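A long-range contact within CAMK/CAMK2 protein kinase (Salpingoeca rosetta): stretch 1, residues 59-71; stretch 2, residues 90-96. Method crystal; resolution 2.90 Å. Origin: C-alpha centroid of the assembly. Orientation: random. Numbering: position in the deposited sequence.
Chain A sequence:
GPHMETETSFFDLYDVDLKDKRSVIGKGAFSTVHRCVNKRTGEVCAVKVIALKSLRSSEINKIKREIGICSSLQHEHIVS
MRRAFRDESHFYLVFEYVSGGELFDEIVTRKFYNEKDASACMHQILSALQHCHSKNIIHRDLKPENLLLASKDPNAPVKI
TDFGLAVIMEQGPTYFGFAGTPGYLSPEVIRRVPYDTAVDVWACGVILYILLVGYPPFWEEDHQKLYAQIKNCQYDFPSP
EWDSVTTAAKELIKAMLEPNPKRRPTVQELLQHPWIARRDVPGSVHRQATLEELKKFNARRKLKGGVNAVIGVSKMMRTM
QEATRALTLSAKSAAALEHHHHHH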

# COMPACT_ATOMS: atom_id res chain seq x y z
N GLU A 59 -18.56 -9.87 2.97
CA GLU A 59 -17.48 -9.83 2.00
C GLU A 59 -17.92 -9.15 0.71
O GLU A 59 -17.17 -8.35 0.13
N ILE A 60 -19.14 -9.44 0.25
CA ILE A 60 -19.66 -8.82 -0.96
C ILE A 60 -19.77 -7.31 -0.79
O ILE A 60 -19.41 -6.54 -1.68
N ASN A 61 -20.28 -6.87 0.36
CA ASN A 61 -20.38 -5.43 0.59
C ASN A 61 -19.02 -4.80 0.80
O ASN A 61 -18.83 -3.62 0.50
N LYS A 62 -18.06 -5.56 1.33
CA LYS A 62 -16.69 -5.07 1.36
C LYS A 62 -16.20 -4.81 -0.06
O LYS A 62 -15.56 -3.79 -0.33
N ILE A 63 -16.53 -5.72 -0.98
CA ILE A 63 -16.12 -5.54 -2.37
C ILE A 63 -16.78 -4.31 -2.97
O ILE A 63 -16.12 -3.48 -3.60
N LYS A 64 -18.10 -4.17 -2.78
CA LYS A 64 -18.80 -3.01 -3.32
C LYS A 64 -18.24 -1.71 -2.75
O LYS A 64 -18.14 -0.70 -3.45
N ARG A 65 -17.87 -1.73 -1.47
CA ARG A 65 -17.17 -0.59 -0.87
C ARG A 65 -15.88 -0.31 -1.62
O ARG A 65 -15.59 0.84 -1.98
N GLU A 66 -15.09 -1.35 -1.87
CA GLU A 66 -13.85 -1.18 -2.62
C GLU A 66 -14.12 -0.57 -3.99
O GLU A 66 -13.33 0.24 -4.48
N ILE A 67 -15.25 -0.92 -4.61
CA ILE A 67 -15.56 -0.41 -5.94
C ILE A 67 -15.91 1.07 -5.88
O ILE A 67 -15.45 1.87 -6.71
N GLY A 68 -16.74 1.45 -4.90
CA GLY A 68 -17.06 2.86 -4.76
C GLY A 68 -15.83 3.71 -4.50
O GLY A 68 -15.60 4.73 -5.16
N ILE A 69 -15.00 3.28 -3.55
CA ILE A 69 -13.80 4.03 -3.21
C ILE A 69 -12.86 4.09 -4.41
O ILE A 69 -12.38 5.17 -4.80
N CYS A 70 -12.61 2.95 -5.04
CA CYS A 70 -11.69 2.90 -6.18
C CYS A 70 -12.19 3.74 -7.35
O CYS A 70 -11.39 4.26 -8.12
N SER A 71 -13.51 3.88 -7.49
CA SER A 71 -14.01 4.75 -8.55
C SER A 71 -13.92 6.22 -8.15
O SER A 71 -13.81 7.08 -9.03
N HIS A 90 -19.64 -13.67 -10.56
CA HIS A 90 -18.33 -13.06 -10.38
C HIS A 90 -18.43 -11.55 -10.30
O HIS A 90 -19.35 -10.93 -10.83
N PHE A 91 -17.46 -10.98 -9.59
CA PHE A 91 -17.06 -9.59 -9.70
C PHE A 91 -15.86 -9.52 -10.63
O PHE A 91 -14.97 -10.37 -10.57
N TYR A 92 -15.84 -8.51 -11.50
CA TYR A 92 -14.67 -8.22 -12.33
C TYR A 92 -14.30 -6.76 -12.10
O TYR A 92 -15.05 -5.86 -12.49
N LEU A 93 -13.15 -6.54 -11.47
CA LEU A 93 -12.67 -5.19 -11.18
C LEU A 93 -11.51 -4.91 -12.14
O LEU A 93 -10.37 -5.31 -11.88
N VAL A 94 -11.80 -4.22 -13.23
CA VAL A 94 -10.79 -3.91 -14.23
C VAL A 94 -9.95 -2.74 -13.72
O VAL A 94 -10.49 -1.70 -13.33
N PHE A 95 -8.63 -2.91 -13.71
CA PHE A 95 -7.68 -1.90 -13.27
C PHE A 95 -6.68 -1.61 -14.38
O PHE A 95 -6.47 -2.42 -15.29
N GLU A 96 -6.04 -0.44 -14.28
CA GLU A 96 -4.94 -0.14 -15.19
C GLU A 96 -3.83 -1.15 -14.98
O GLU A 96 -3.57 -1.62 -13.86

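Helix 59-71 and strand 90-96 run in nearly the same direction, their axes 22° apart and 10.7 Å at closest approach, a gap that side chains must fill. No hydrogen bond crosses it, and most of the 360 Å² buried between the stretches comes from apolar residues.

Phe91 covers the most surface, 100 Å². Its CA-to-CB bond points toward the helix, and chi1 of -88° (m) with chi2 of -67° sets the ring among four helix residues. Ile63, also directed toward its partner (chi1 m, chi2 t), lies over one face: its CG2 sits 3.6 Å from the centroid of the Phe91 ring and 13° off the normal, a CH-pi geometry. Ile60 (m, t) instead meets the edge, with Ile60 CG2 3.9 Å from Phe91 CE2. The aliphatic part of Lys64 adds a contact, Lys64 CG to Phe91 CZ at 4.0 Å, while its amine turns to its own helix, where Lys64 NZ donates to Asn61 OD1 at 2.6 Å.

Leu93, with 60 Å² covered, is the second anchor. Its m, t rotamer brings Leu93 CD2 to 3.6 Å from Ile67 CD1. Ile67 CD1, on an m, t side chain, also lies 3.8 Å from Phe91 CE1, so Ile67 bridges the two strand residues. The alternation of the strand explains the pairing: Phe91 and Leu93 point toward the helix, whereas the intervening Tyr92 points away.

Farther along, the CA-to-CB bond of Phe95 is sideways, but its m rotamer carries the ring end nearer. Cys70 SG approaches the ring edge, 4.0 Å from Phe95 CE1. Glu66, extended with chi1 and chi2 both t, places Glu66 OE2 3.9 Å from Leu93 CD1; this oxygen is hydrogen-bonded elsewhere in the structure, so its polar demand is met despite the apolar neighbour.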

# COMPACT_ATOMS: atom_id res chain seq x y z
CB GLU A 59 -16.97 -11.25 1.72
CG GLU A 59 -16.28 -11.90 2.92
CD GLU A 59 -16.00 -13.38 2.71
OE1 GLU A 59 -16.96 -14.14 2.48
OE2 GLU A 59 -14.82 -13.77 2.79
CB ILE A 60 -21.01 -9.45 -1.34
CG1 ILE A 60 -20.83 -10.96 -1.56
CG2 ILE A 60 -21.57 -8.80 -2.59
CD1 ILE A 60 -22.09 -11.65 -2.04
CB ASN A 61 -21.29 -5.14 1.77
CG ASN A 61 -22.71 -5.52 1.49
OD1 ASN A 61 -23.38 -4.87 0.69
ND2 ASN A 61 -23.18 -6.58 2.13
CB LYS A 62 -15.79 -6.07 2.08
CG LYS A 62 -14.45 -5.51 2.52
CD LYS A 62 -13.60 -6.59 3.16
CE LYS A 62 -14.29 -7.14 4.41
NZ LYS A 62 -13.64 -8.38 4.92
CB ILE A 63 -16.43 -6.80 -3.19
CG1 ILE A 63 -15.48 -7.94 -2.79
CG2 ILE A 63 -16.33 -6.51 -4.68
CD1 ILE A 63 -15.92 -9.28 -3.27
CB LYS A 64 -20.30 -3.12 -3.04
CG LYS A 64 -20.95 -4.37 -3.61
CD LYS A 64 -22.39 -4.13 -4.02
CE LYS A 64 -23.26 -3.75 -2.84
NZ LYS A 64 -23.39 -4.87 -1.88
CB ARG A 65 -16.89 -0.87 0.60
CG ARG A 65 -17.01 0.34 1.50
CD ARG A 65 -16.32 0.14 2.84
NE ARG A 65 -16.32 -1.25 3.29
CZ ARG A 65 -17.36 -1.85 3.85
NH1 ARG A 65 -18.49 -1.20 4.03
NH2 ARG A 65 -17.27 -3.12 4.23
CB GLU A 66 -13.14 -2.52 -2.77
CG GLU A 66 -11.81 -2.44 -3.49
CD GLU A 66 -11.22 -3.82 -3.71
OE1 GLU A 66 -11.70 -4.78 -3.08
OE2 GLU A 66 -10.28 -3.93 -4.53
CB ILE A 67 -16.70 -1.23 -6.57
CG1 ILE A 67 -16.24 -2.67 -6.79
CG2 ILE A 67 -17.17 -0.59 -7.85
CD1 ILE A 67 -17.36 -3.61 -7.17
CB ILE A 69 -13.12 3.42 -1.97
CG1 ILE A 69 -14.01 3.65 -0.75
CG2 ILE A 69 -11.71 3.98 -1.78
CD1 ILE A 69 -13.56 2.94 0.51
CB CYS A 70 -11.46 1.46 -6.62
SG CYS A 70 -10.04 0.71 -5.84
CB SER A 71 -15.45 4.37 -8.91
OG SER A 71 -16.33 4.68 -7.84
CB HIS A 90 -17.37 -13.42 -11.53
CG HIS A 90 -16.91 -14.85 -11.51
ND1 HIS A 90 -17.62 -15.87 -12.10
CD2 HIS A 90 -15.80 -15.42 -10.99
CE1 HIS A 90 -16.97 -17.01 -11.94
NE2 HIS A 90 -15.86 -16.76 -11.27
CB PHE A 91 -16.66 -9.01 -8.35
CG PHE A 91 -17.80 -8.43 -7.57
CD1 PHE A 91 -18.45 -7.29 -8.01
CD2 PHE A 91 -18.18 -8.99 -6.36
CE1 PHE A 91 -19.49 -6.75 -7.28
CE2 PHE A 91 -19.22 -8.45 -5.63
CZ PHE A 91 -19.87 -7.33 -6.09
CB TYR A 92 -14.95 -8.48 -13.80
CG TYR A 92 -15.38 -9.90 -14.08
CD1 TYR A 92 -14.44 -10.91 -14.29
CD2 TYR A 92 -16.73 -10.24 -14.13
CE1 TYR A 92 -14.83 -12.21 -14.55
CE2 TYR A 92 -17.13 -11.53 -14.39
CZ TYR A 92 -16.18 -12.51 -14.60
OH TYR A 92 -16.60 -13.80 -14.85
CB LEU A 93 -12.25 -5.06 -9.72
CG LEU A 93 -13.26 -5.49 -8.65
CD1 LEU A 93 -12.88 -4.91 -7.30
CD2 LEU A 93 -14.66 -5.07 -9.02
CB VAL A 94 -11.43 -3.59 -15.58
CG1 VAL A 94 -10.37 -3.19 -16.59
CG2 VAL A 94 -12.22 -4.79 -16.09
CB PHE A 95 -6.90 -2.35 -12.03
CG PHE A 95 -7.74 -2.48 -10.79
CD1 PHE A 95 -8.07 -1.37 -10.04
CD2 PHE A 95 -8.17 -3.72 -10.36
CE1 PHE A 95 -8.83 -1.49 -8.89
CE2 PHE A 95 -8.92 -3.85 -9.21
CZ PHE A 95 -9.25 -2.73 -8.47
CB GLU A 96 -4.43 1.29 -14.98
CG GLU A 96 -3.66 1.52 -13.69
CD GLU A 96 -2.94 2.86 -13.67
OE1 GLU A 96 -3.28 3.72 -12.83
OE2 GLU A 96 -2.04 3.06 -14.52